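Endo-1,4-beta-xylanase (Pseudoalteromonas haloplanktis, PDB 1H12) hydrolyses internal beta-1,4 linkages in xylan as a cold-adapted glycoside hydrolase of family 8. Local coordinates at residues Gln107-Asn112 with Ala116-Val121; Pro141-Glu146 with Asn181-Asn186; Ser304-Ala309 with Ala349-Ala354; Thr318-Ser321 with Tyr325-Val328. All blocks are in the same frame, centred on the assembly; numbering follows the deposited sequence.

Interaction 1 (Gln107-Asn112 with Ala116-Val121); sequences QKNPDN and AKKQGV
Gln119 lays the flat face of its carboxamide under the carbonyl of Asp111: Asp111 O stands almost straight above Gln119 CD, at 3.1 Å, with Gln119 CG nearly as close. Asp111 O comes over the face, not along an N-H, and Gln119 OE1 beside it is another acceptor; the amide's own donor, NE2, is used on the main-chain O of His113. A leucine here would probably leave that His113 carbonyl without its side-chain donor and let the loop around Asp111 shift.

Next along, Asp111 reaches back over Gly120, its OD1 3.5 Å from Gly120 CA, while its OD2 takes Lys108 NZ at 2.9 Å, on the syn side but 30° out of the carboxylate plane. This salt bridge closes segment 107-112 on itself, the extended Lys108 passing its CE over Gly120 CA. All of this belongs to the connection from helix 93-107 to strand 123-128, which doubles back and ends in a type II turn, Lys118 to Val121. Gly120 suits that turn: its phi is positive, and a CB would run into Asp111 OD1.

Between the backbones, Asn109 N gives a straight bond to Val121 O (2.8 Å, 170°), and Gly120 N returns a weak one to Asn109 O. Asn109 CB presses on Lys118 O at 3.2 Å; the far end of Lys118 turns off to a salt bridge with Glu139.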
loop_
_atom_site.group_PDB
_atom_site.type_symbol
_atom_site.label_atom_id
_atom_site.label_comp_id
_atom_site.label_asym_id
_atom_site.label_seq_id
_atom_site.Cartn_x
_atom_site.Cartn_y
_atom_site.Cartn_z
ATOM N N GLN A 107 -13.119 11.141 7.722
ATOM C CA GLN A 107 -12.047 11.454 6.794
ATOM C C GLN A 107 -12.514 12.170 5.549
ATOM O O GLN A 107 -11.806 13.033 5.013
ATOM C CB GLN A 107 -11.215 10.200 6.465
ATOM C CG GLN A 107 -10.442 9.692 7.649
ATOM C CD GLN A 107 -9.793 8.320 7.429
ATOM O OE1 GLN A 107 -10.415 7.414 6.876
ATOM N NE2 GLN A 107 -8.564 8.165 7.926
ATOM N N LYS A 108 -13.695 11.822 5.038
ATOM C CA LYS A 108 -14.171 12.395 3.788
ATOM C C LYS A 108 -14.358 13.898 3.922
ATOM O O LYS A 108 -15.120 14.355 4.807
ATOM C CB LYS A 108 -15.488 11.753 3.393
ATOM C CG LYS A 108 -15.966 12.190 2.048
ATOM C CD LYS A 108 -17.404 11.693 1.757
ATOM C CE LYS A 108 -18.007 12.418 0.591
ATOM N NZ LYS A 108 -19.416 12.026 0.391
ATOM N N ASN A 109 -13.813 14.670 3.016
ATOM C CA ASN A 109 -14.134 16.103 2.912
ATOM C C ASN A 109 -15.479 16.231 2.214
ATOM O O ASN A 109 -15.780 15.528 1.238
ATOM C CB ASN A 109 -13.080 16.836 2.097
ATOM C CG ASN A 109 -11.724 16.903 2.741
ATOM O OD1 ASN A 109 -10.673 16.657 2.031
ATOM N ND2 ASN A 109 -11.636 17.283 3.961
ATOM N N PRO A 110 -16.324 17.171 2.666
ATOM C CA PRO A 110 -17.639 17.291 2.083
ATOM C C PRO A 110 -17.644 17.540 0.594
ATOM O O PRO A 110 -16.754 18.208 0.048
ATOM C CB PRO A 110 -18.262 18.490 2.821
ATOM C CG PRO A 110 -17.253 19.017 3.625
ATOM C CD PRO A 110 -16.111 18.079 3.760
ATOM N N ASP A 111 -18.678 17.052 -0.077
ATOM C CA ASP A 111 -18.800 17.240 -1.511
ATOM C C ASP A 111 -19.010 18.678 -1.928
ATOM O O ASP A 111 -18.789 19.018 -3.099
ATOM C CB ASP A 111 -19.941 16.351 -2.031
ATOM C CG ASP A 111 -19.603 14.866 -1.882
ATOM O OD1 ASP A 111 -18.485 14.440 -2.180
ATOM O OD2 ASP A 111 -20.416 14.085 -1.384
ATOM N N ASN A 112 -19.415 19.503 -0.982
ATOM C CA ASN A 112 -19.630 20.921 -1.210
ATOM C C ASN A 112 -18.528 21.777 -0.520
ATOM O O ASN A 112 -18.705 22.948 -0.273
ATOM C CB ASN A 112 -21.063 21.358 -0.856
ATOM C CG ASN A 112 -21.331 21.250 0.576
ATOM O OD1 ASN A 112 -20.559 20.631 1.343
ATOM N ND2 ASN A 112 -22.410 21.933 1.038
ATOM N N ALA A 116 -12.957 23.141 -4.684
ATOM C CA ALA A 116 -13.391 22.040 -5.497
ATOM C C ALA A 116 -12.397 20.898 -5.516
ATOM O O ALA A 116 -12.785 19.759 -5.700
ATOM C CB ALA A 116 -13.679 22.507 -6.961
ATOM N N LYS A 117 -11.144 21.210 -5.386
ATOM C CA LYS A 117 -10.102 20.158 -5.423
ATOM C C LYS A 117 -10.138 19.223 -4.240
ATOM O O LYS A 117 -9.595 18.105 -4.303
ATOM C CB LYS A 117 -8.730 20.773 -5.574
ATOM C CG LYS A 117 -8.490 21.392 -6.958
ATOM C CD LYS A 117 -7.089 21.878 -7.118
ATOM C CE LYS A 117 -6.772 22.414 -8.569
ATOM N NZ LYS A 117 -7.367 23.787 -8.649
ATOM N N LYS A 118 -10.794 19.618 -3.147
ATOM C CA LYS A 118 -10.929 18.793 -1.949
ATOM C C LYS A 118 -12.235 18.054 -1.890
ATOM O O LYS A 118 -12.420 17.186 -1.008
ATOM C CB LYS A 118 -10.814 19.648 -0.695
ATOM C CG LYS A 118 -9.364 20.028 -0.368
ATOM C CD LYS A 118 -9.254 20.964 0.753
ATOM C CE LYS A 118 -7.781 21.215 1.094
ATOM N NZ LYS A 118 -7.696 22.357 2.117
ATOM N N GLN A 119 -13.186 18.366 -2.754
ATOM C CA GLN A 119 -14.530 17.784 -2.644
ATOM C C GLN A 119 -14.515 16.291 -2.771
ATOM O O GLN A 119 -14.113 15.753 -3.801
ATOM C CB GLN A 119 -15.448 18.394 -3.703
ATOM C CG GLN A 119 -15.730 19.875 -3.424
ATOM C CD GLN A 119 -16.519 20.567 -4.505
ATOM O OE1 GLN A 119 -16.739 20.004 -5.557
ATOM N NE2 GLN A 119 -16.928 21.814 -4.240
ATOM N N GLY A 120 -14.969 15.610 -1.724
ATOM C CA GLY A 120 -15.038 14.173 -1.722
ATOM C C GLY A 120 -13.750 13.416 -1.590
ATOM O O GLY A 120 -13.780 12.193 -1.592
ATOM N N VAL A 121 -12.606 14.102 -1.494
ATOM C CA VAL A 121 -11.351 13.405 -1.208
ATOM C C VAL A 121 -11.225 13.208 0.305
ATOM O O VAL A 121 -11.955 13.838 1.072
ATOM C CB VAL A 121 -10.105 14.093 -1.812
ATOM C CG1 VAL A 121 -10.374 14.473 -3.283
ATOM C CG2 VAL A 121 -9.626 15.286 -1.033
#

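Interaction 2 (Pro141-Glu146 with Asn181-Asn186); sequences PAPDGE and NKLMEN
Two consecutive helices meet here, the first turn of helix 143-160 and the point where the chain leaves helix 168-182, and Leu183 makes the whole connection. Its two methyl groups divide the work. CD2 goes to the prolines, lying 3.8 Å from Pro141 CG and 4.1 Å from Pro143 CG, the Leu183 side chain slanting across both prolines. CD1 goes to Glu146, and also touches Pro143 CB at 4.0 Å.

The Glu146 contact sets a methyl against a polar group. The bend at chi2 (83°) turns the carboxylate out of line with the chain and its face toward Leu183, whose CD1 sits over it, 3.7 Å from Glu146 CD. In the (alpha/alpha)6 barrel of this family such helices pack side by side, and this junction is buried. The carboxylate is not left without a partner in it: Glu146 OE2 accepts the main-chain N-H of Tyr122. An alanine here would probably leave Tyr122 N without its acceptor and open a gap against the Leu183 methyl.

Just past Leu183 the chain becomes the short strand 184-185, and the side chain of Met184 packs on helix 219-243 instead, touching Tyr224, Trp225 and Val228.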
loop_
_atom_site.group_PDB
_atom_site.type_symbol
_atom_site.label_atom_id
_atom_site.label_comp_id
_atom_site.label_asym_id
_atom_site.label_seq_id
_atom_site.Cartn_x
_atom_site.Cartn_y
_atom_site.Cartn_z
ATOM N N PRO A 141 -5.398 15.118 0.471
ATOM C CA PRO A 141 -5.397 13.660 0.407
ATOM C C PRO A 141 -4.003 13.057 0.361
ATOM O O PRO A 141 -3.016 13.722 0.061
ATOM C CB PRO A 141 -6.132 13.385 -0.896
ATOM C CG PRO A 141 -5.680 14.529 -1.807
ATOM C CD PRO A 141 -5.602 15.732 -0.881
ATOM N N ALA A 142 -3.953 11.755 0.624
ATOM C CA ALA A 142 -2.813 10.883 0.314
ATOM C C ALA A 142 -3.408 9.869 -0.683
ATOM O O ALA A 142 -4.014 8.895 -0.242
ATOM C CB ALA A 142 -2.254 10.199 1.518
ATOM N N PRO A 143 -3.311 10.144 -1.995
ATOM C CA PRO A 143 -4.185 9.431 -2.952
ATOM C C PRO A 143 -4.143 7.935 -3.016
ATOM O O PRO A 143 -5.104 7.345 -3.500
ATOM C CB PRO A 143 -3.831 10.086 -4.264
ATOM C CG PRO A 143 -3.539 11.533 -3.877
ATOM C CD PRO A 143 -2.760 11.379 -2.589
ATOM N N ASP A 144 -3.063 7.260 -2.577
ATOM C CA ASP A 144 -3.153 5.822 -2.484
ATOM C C ASP A 144 -4.131 5.323 -1.439
ATOM O O ASP A 144 -4.577 4.184 -1.531
ATOM C CB ASP A 144 -1.793 5.154 -2.366
ATOM C CG ASP A 144 -1.019 5.437 -1.091
ATOM O OD1 ASP A 144 -1.243 6.550 -0.509
ATOM O OD2 ASP A 144 -0.193 4.596 -0.697
ATOM N N GLY A 145 -4.498 6.155 -0.465
ATOM C CA GLY A 145 -5.585 5.813 0.443
ATOM C C GLY A 145 -6.893 5.620 -0.329
ATOM O O GLY A 145 -7.524 4.579 -0.204
ATOM N N GLU A 146 -7.281 6.596 -1.145
ATOM C CA GLU A 146 -8.471 6.451 -1.960
ATOM C C GLU A 146 -8.358 5.233 -2.880
ATOM O O GLU A 146 -9.356 4.522 -3.068
ATOM C CB GLU A 146 -8.718 7.717 -2.805
ATOM C CG GLU A 146 -9.243 8.916 -2.041
ATOM C CD GLU A 146 -8.250 9.808 -1.300
ATOM O OE1 GLU A 146 -7.096 9.350 -1.055
ATOM O OE2 GLU A 146 -8.636 10.945 -0.991
ATOM N N ASN A 181 -11.663 12.176 -11.027
ATOM C CA ASN A 181 -11.953 13.592 -11.159
ATOM C C ASN A 181 -11.064 14.501 -10.344
ATOM O O ASN A 181 -10.951 15.692 -10.696
ATOM C CB ASN A 181 -13.398 13.852 -10.745
ATOM C CG ASN A 181 -14.385 13.270 -11.676
ATOM O OD1 ASN A 181 -14.141 13.116 -12.829
ATOM N ND2 ASN A 181 -15.594 12.989 -11.124
ATOM N N LYS A 182 -10.487 14.011 -9.270
ATOM C CA LYS A 182 -9.720 14.817 -8.358
ATOM C C LYS A 182 -8.270 14.434 -8.202
ATOM O O LYS A 182 -7.466 15.266 -7.765
ATOM C CB LYS A 182 -10.363 14.770 -6.937
ATOM C CG LYS A 182 -11.826 15.137 -6.890
ATOM C CD LYS A 182 -12.191 16.558 -7.288
ATOM C CE LYS A 182 -13.668 16.813 -7.187
ATOM N NZ LYS A 182 -14.011 18.186 -7.633
ATOM N N LEU A 183 -7.922 13.175 -8.477
ATOM C CA LEU A 183 -6.633 12.622 -8.064
ATOM C C LEU A 183 -5.799 12.079 -9.207
ATOM O O LEU A 183 -4.836 11.366 -8.959
ATOM C CB LEU A 183 -6.791 11.567 -6.967
ATOM C CG LEU A 183 -7.648 11.981 -5.749
ATOM C CD1 LEU A 183 -7.763 10.831 -4.802
ATOM C CD2 LEU A 183 -7.057 13.193 -5.079
ATOM N N MET A 184 -6.122 12.441 -10.444
ATOM C CA MET A 184 -5.437 11.964 -11.632
ATOM C C MET A 184 -4.953 13.141 -12.479
ATOM O O MET A 184 -5.617 14.181 -12.586
ATOM C CB MET A 184 -6.332 11.064 -12.499
ATOM C CG MET A 184 -6.605 9.713 -11.916
ATOM S SD MET A 184 -5.100 8.687 -12.247
ATOM C CE MET A 184 -5.530 7.140 -11.533
ATOM N N GLU A 185 -3.821 12.974 -13.113
ATOM C CA GLU A 185 -3.372 13.875 -14.193
ATOM C C GLU A 185 -2.973 12.996 -15.356
ATOM O O GLU A 185 -2.071 12.186 -15.274
ATOM C CB GLU A 185 -2.202 14.746 -13.812
ATOM C CG GLU A 185 -1.907 15.764 -14.922
ATOM C CD GLU A 185 -0.735 16.642 -14.707
ATOM O OE1 GLU A 185 -0.021 16.590 -13.737
ATOM O OE2 GLU A 185 -0.485 17.489 -15.608
ATOM N N ASN A 186 -3.636 13.180 -16.498
ATOM C CA ASN A 186 -3.280 12.387 -17.686
ATOM C C ASN A 186 -3.250 10.891 -17.363
ATOM O O ASN A 186 -2.339 10.187 -17.807
ATOM C CB ASN A 186 -1.883 12.842 -18.276
ATOM C CG ASN A 186 -1.779 14.376 -18.622
ATOM O OD1 ASN A 186 -2.815 15.022 -18.930
ATOM N ND2 ASN A 186 -0.514 14.972 -18.466
#

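Interaction 3 (Ser304-Ala309 with Ala349-Ala354); sequences SAVNKA and AVALLA
Ala351 O accepts the N-H of Ala354 at 3.0 Å, and the side chain of Val306 closes over this same carbonyl with CG2 3.8 Å away in the conformer described here. The bond spans three residues, as do those from Leu352 N to Ala349 O and from Leu353 N to Val350 O, so helix 342-351 tightens into a 3-10 turn at this end. That tightening brings Ala351 and Ala354 onto one face, each aiming its CB at Val306.

Val306 fits between them as the single bulky side chain of the contact. CG1 stands beside the backbone N, anti to the carbonyl carbon (chi1 -52°), and faces both alanine methyls, 4.2 Å from Ala351 CB and 3.9 Å from Ala354 CB. CG2 lies nearer Ala354, 3.6 Å from its CB and against its carbonyl. Val306 was modelled in two conformations, so its methyl distances describe one of them and the exact fit remains doubtful.

A helix of the barrel closes the site on a further side: helix 283-296 sets Val289 on Val306, Ile286 on Ala351 and Ala293 on Ala354, while Leu352 turns off to Ala361 and Phe365 of helix 358-369.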
loop_
_atom_site.group_PDB
_atom_site.type_symbol
_atom_site.label_atom_id
_atom_site.label_comp_id
_atom_site.label_asym_id
_atom_site.label_seq_id
_atom_site.Cartn_x
_atom_site.Cartn_y
_atom_site.Cartn_z
ATOM N N SER A 304 13.511 -7.586 -13.395
ATOM C CA SER A 304 14.685 -6.740 -13.321
ATOM C C SER A 304 14.562 -5.738 -12.171
ATOM O O SER A 304 15.502 -5.489 -11.431
ATOM C CB SER A 304 14.874 -6.017 -14.682
ATOM O OG SER A 304 15.961 -5.146 -14.655
ATOM N N ALA A 305 13.401 -5.111 -12.043
ATOM C CA ALA A 305 13.190 -4.111 -10.990
ATOM C C ALA A 305 13.473 -4.709 -9.623
ATOM O O ALA A 305 14.232 -4.135 -8.834
ATOM C CB ALA A 305 11.753 -3.591 -11.046
ATOM N N VAL A 306 12.851 -5.854 -9.356
ATOM C CA VAL A 306 13.043 -6.447 -8.029
ATOM C C VAL A 306 14.427 -7.051 -7.850
ATOM O O VAL A 306 15.042 -6.858 -6.790
ATOM C CB VAL A 306 11.905 -7.384 -7.608
ATOM C CG1 VAL A 306 10.545 -6.637 -7.781
ATOM C CG2 VAL A 306 11.916 -8.683 -8.283
ATOM N N ASN A 307 14.920 -7.768 -8.826
ATOM C CA ASN A 307 16.216 -8.390 -8.675
ATOM C C ASN A 307 17.292 -7.328 -8.420
ATOM O O ASN A 307 18.164 -7.522 -7.564
ATOM C CB ASN A 307 16.594 -9.207 -9.924
ATOM C CG ASN A 307 15.851 -10.502 -10.067
ATOM O OD1 ASN A 307 15.347 -11.108 -9.105
ATOM N ND2 ASN A 307 15.828 -11.014 -11.321
ATOM N N LYS A 308 17.242 -6.205 -9.128
ATOM C CA LYS A 308 18.262 -5.180 -8.958
ATOM C C LYS A 308 18.068 -4.440 -7.626
ATOM O O LYS A 308 19.081 -4.042 -6.994
ATOM C CB LYS A 308 18.294 -4.218 -10.136
ATOM C CG LYS A 308 18.765 -4.863 -11.421
ATOM C CD LYS A 308 18.418 -3.990 -12.657
ATOM C CE LYS A 308 18.922 -2.602 -12.757
ATOM N NZ LYS A 308 20.446 -2.716 -12.833
ATOM N N ALA A 309 16.840 -4.174 -7.213
ATOM C CA ALA A 309 16.612 -3.456 -5.944
ATOM C C ALA A 309 17.064 -4.311 -4.771
ATOM O O ALA A 309 17.750 -3.836 -3.870
ATOM C CB ALA A 309 15.159 -3.077 -5.829
ATOM N N ALA A 349 9.738 -8.892 1.186
ATOM C CA ALA A 349 9.292 -10.269 1.035
ATOM C C ALA A 349 8.220 -10.391 -0.072
ATOM O O ALA A 349 8.217 -11.354 -0.838
ATOM C CB ALA A 349 8.804 -10.809 2.330
ATOM N N VAL A 350 7.293 -9.425 -0.144
ATOM C CA VAL A 350 6.287 -9.463 -1.176
ATOM C C VAL A 350 6.895 -9.314 -2.550
ATOM O O VAL A 350 6.442 -9.922 -3.533
ATOM C CB VAL A 350 5.188 -8.417 -0.941
ATOM C CG1 VAL A 350 4.172 -8.415 -2.024
ATOM C CG2 VAL A 350 4.563 -8.618 0.425
ATOM N N ALA A 351 7.944 -8.498 -2.644
ATOM C CA ALA A 351 8.645 -8.302 -3.891
ATOM C C ALA A 351 9.150 -9.592 -4.513
ATOM O O ALA A 351 9.330 -9.681 -5.724
ATOM C CB ALA A 351 9.837 -7.370 -3.695
ATOM N N LEU A 352 9.386 -10.597 -3.664
ATOM C CA LEU A 352 9.858 -11.906 -4.140
ATOM C C LEU A 352 8.951 -12.583 -5.106
ATOM O O LEU A 352 9.394 -13.477 -5.845
ATOM C CB LEU A 352 10.166 -12.820 -2.959
ATOM C CG LEU A 352 11.245 -12.317 -2.017
ATOM C CD1 LEU A 352 11.300 -13.265 -0.822
ATOM C CD2 LEU A 352 12.600 -12.213 -2.744
ATOM N N LEU A 353 7.681 -12.200 -5.177
ATOM C CA LEU A 353 6.765 -12.728 -6.184
ATOM C C LEU A 353 7.171 -12.358 -7.607
ATOM O O LEU A 353 6.642 -12.926 -8.553
ATOM C CB LEU A 353 5.344 -12.306 -5.852
ATOM C CG LEU A 353 4.777 -12.880 -4.571
ATOM C CD1 LEU A 353 3.589 -12.097 -4.057
ATOM C CD2 LEU A 353 4.371 -14.360 -4.785
ATOM N N ALA A 354 8.100 -11.425 -7.763
ATOM C CA ALA A 354 8.690 -11.083 -9.053
ATOM C C ALA A 354 10.166 -11.472 -9.137
ATOM O O ALA A 354 10.768 -11.222 -10.187
ATOM C CB ALA A 354 8.553 -9.592 -9.362
#

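Interaction 4 (Thr318-Ser321 with Tyr325-Val328). With XYP (beta-D-xylopyranose), chain B.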
loop_
_atom_site.group_PDB
_atom_site.type_symbol
_atom_site.label_atom_id
_atom_site.label_comp_id
_atom_site.label_asym_id
_atom_site.label_seq_id
_atom_site.Cartn_x
_atom_site.Cartn_y
_atom_site.Cartn_z
ATOM N N THR A 318 26.120 -5.471 3.183
ATOM C CA THR A 318 27.524 -5.860 3.331
ATOM C C THR A 318 28.435 -4.676 3.607
ATOM O O THR A 318 29.529 -4.859 4.123
ATOM C CB THR A 318 28.065 -6.637 2.121
ATOM O OG1 THR A 318 28.252 -5.792 0.989
ATOM C CG2 THR A 318 27.218 -7.858 1.781
ATOM N N ASN A 319 27.999 -3.463 3.221
ATOM C CA ASN A 319 28.722 -2.249 3.434
ATOM C C ASN A 319 28.124 -1.404 4.561
ATOM O O ASN A 319 28.204 -0.193 4.551
ATOM C CB ASN A 319 28.865 -1.449 2.161
ATOM C CG ASN A 319 29.932 -2.054 1.255
ATOM O OD1 ASN A 319 31.126 -2.133 1.663
ATOM N ND2 ASN A 319 29.521 -2.534 0.095
ATOM N N ASN A 320 27.580 -2.074 5.563
ATOM C CA ASN A 320 26.985 -1.414 6.723
ATOM C C ASN A 320 27.610 -1.958 7.990
ATOM O O ASN A 320 27.639 -3.169 8.215
ATOM C CB ASN A 320 25.487 -1.624 6.759
ATOM C CG ASN A 320 24.798 -0.590 7.646
ATOM O OD1 ASN A 320 24.917 -0.659 8.876
ATOM N ND2 ASN A 320 24.186 0.416 7.040
ATOM N N SER A 321 28.042 -1.055 8.873
ATOM C CA SER A 321 28.644 -1.457 10.125
ATOM C C SER A 321 27.726 -2.169 11.067
ATOM O O SER A 321 28.210 -2.855 11.977
ATOM C CB SER A 321 29.254 -0.221 10.803
ATOM O OG SER A 321 28.205 0.654 11.259
ATOM N N TYR A 325 20.718 -3.577 5.983
ATOM C CA TYR A 325 20.406 -2.482 5.093
ATOM C C TYR A 325 19.456 -1.543 5.857
ATOM O O TYR A 325 18.720 -1.971 6.736
ATOM C CB TYR A 325 19.815 -2.925 3.752
ATOM C CG TYR A 325 18.548 -3.715 3.800
ATOM C CD1 TYR A 325 18.566 -5.108 3.803
ATOM C CD2 TYR A 325 17.304 -3.079 3.834
ATOM C CE1 TYR A 325 17.404 -5.856 3.847
ATOM C CE2 TYR A 325 16.162 -3.822 3.893
ATOM C CZ TYR A 325 16.189 -5.213 3.915
ATOM O OH TYR A 325 14.992 -5.911 3.920
ATOM N N GLU A 326 19.548 -0.260 5.521
ATOM C CA GLU A 326 18.845 0.773 6.219
ATOM C C GLU A 326 17.508 1.161 5.588
ATOM O O GLU A 326 17.157 0.749 4.495
ATOM C CB GLU A 326 19.749 1.992 6.381
ATOM C CG GLU A 326 20.946 1.757 7.271
ATOM C CD GLU A 326 21.778 2.989 7.562
ATOM O OE1 GLU A 326 21.383 4.114 7.220
ATOM O OE2 GLU A 326 22.894 2.792 8.121
ATOM N N GLN A 327 16.791 2.020 6.314
ATOM C CA GLN A 327 15.478 2.493 5.925
ATOM C C GLN A 327 15.482 3.565 4.874
ATOM O O GLN A 327 14.453 3.713 4.170
ATOM C CB GLN A 327 14.750 3.023 7.177
ATOM C CG GLN A 327 14.425 1.895 8.159
ATOM C CD GLN A 327 13.475 2.265 9.288
ATOM O OE1 GLN A 327 13.286 3.411 9.622
ATOM N NE2 GLN A 327 12.849 1.250 9.851
ATOM N N VAL A 328 16.542 4.329 4.754
ATOM C CA VAL A 328 16.593 5.471 3.843
ATOM C C VAL A 328 17.933 5.530 3.102
ATOM O O VAL A 328 19.020 5.520 3.715
ATOM C CB VAL A 328 16.358 6.791 4.552
ATOM C CG1 VAL A 328 16.453 7.974 3.587
ATOM C CG2 VAL A 328 15.028 6.827 5.260
HETATM O O1 XYP B . 11.249 -0.929 16.089
HETATM C C1 XYP B . 11.955 0.009 15.258
HETATM C C2 XYP B . 11.382 -0.004 13.936
HETATM C C3 XYP B . 11.999 0.951 12.983
HETATM C C4 XYP B . 12.317 2.277 13.692
HETATM C C5 XYP B . 12.966 2.057 15.047
HETATM O O2 XYP B . 11.327 -1.297 13.328
HETATM O O3 XYP B . 11.196 1.109 11.815
HETATM O O4 XYP B . 13.056 3.162 12.892
HETATM O O5 XYP B . 12.139 1.178 15.818
#
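Asn320 and Glu326 tie together the loop that runs from the end of helix 300-318 toward strand 329-330 and leads to the xylose pocket through Gln327. Their contact is one bond: Asn320 ND2 gives its N-H to Glu326 OE2 at 2.9 Å, nearly straight (163°). The acceptor lies in the plane of the Asn320 amide, whereas the donor approaches from above the carboxylate plane; the two planes are about 70° apart. With CG anti to the backbone N (chi1 -161°), the amide of Asn320 is swung across to meet the extended Glu326.

This is the firm part. Glu326 OE2 is gripped a second time, by a salt bridge from Lys322 NZ, and Asn320 OD1 takes Lys322 N in an Asx turn that fixes the amide's rotation. The paired charge of Lys322 probably favours the ionised carboxylate.

The looser side of the contact is that of Asn320, which stays partly exposed. On the other side, Glu326 is buried, and the next residue, Gln327, extends its carboxamide to the bound xylose, lining the pocket with Gly341, Glu342, Tyr378 and Asn382. Gln327 has two conformations, which leaves its exact hold on the sugar doubtful. Back at the bond, Asn320 ND2 also rests against the aliphatic chain of Glu326, 3.5 Å from CG.

How the interactions relate
Interactions 1 and 2 adjoin, their centres 12 Å apart: Lys182 NZ reaches Ala116 O at 2.8 Å, probably a hydrogen bond, and Val121 packs on Glu146. The first is a partly exposed loop joined by backbone bonds, with a salt bridge inside one segment; the second is buried and held by methyl groups. Interaction 3, also buried and apolar, lies on the opposite side of the chain's centre from interaction 1. Interaction 4 falls between the two segments of interaction 3 in sequence and follows the same helix 300-318 to its outer end, where polar chemistry takes over again. Of the four, interaction 4 holds a residue of the xylose pocket.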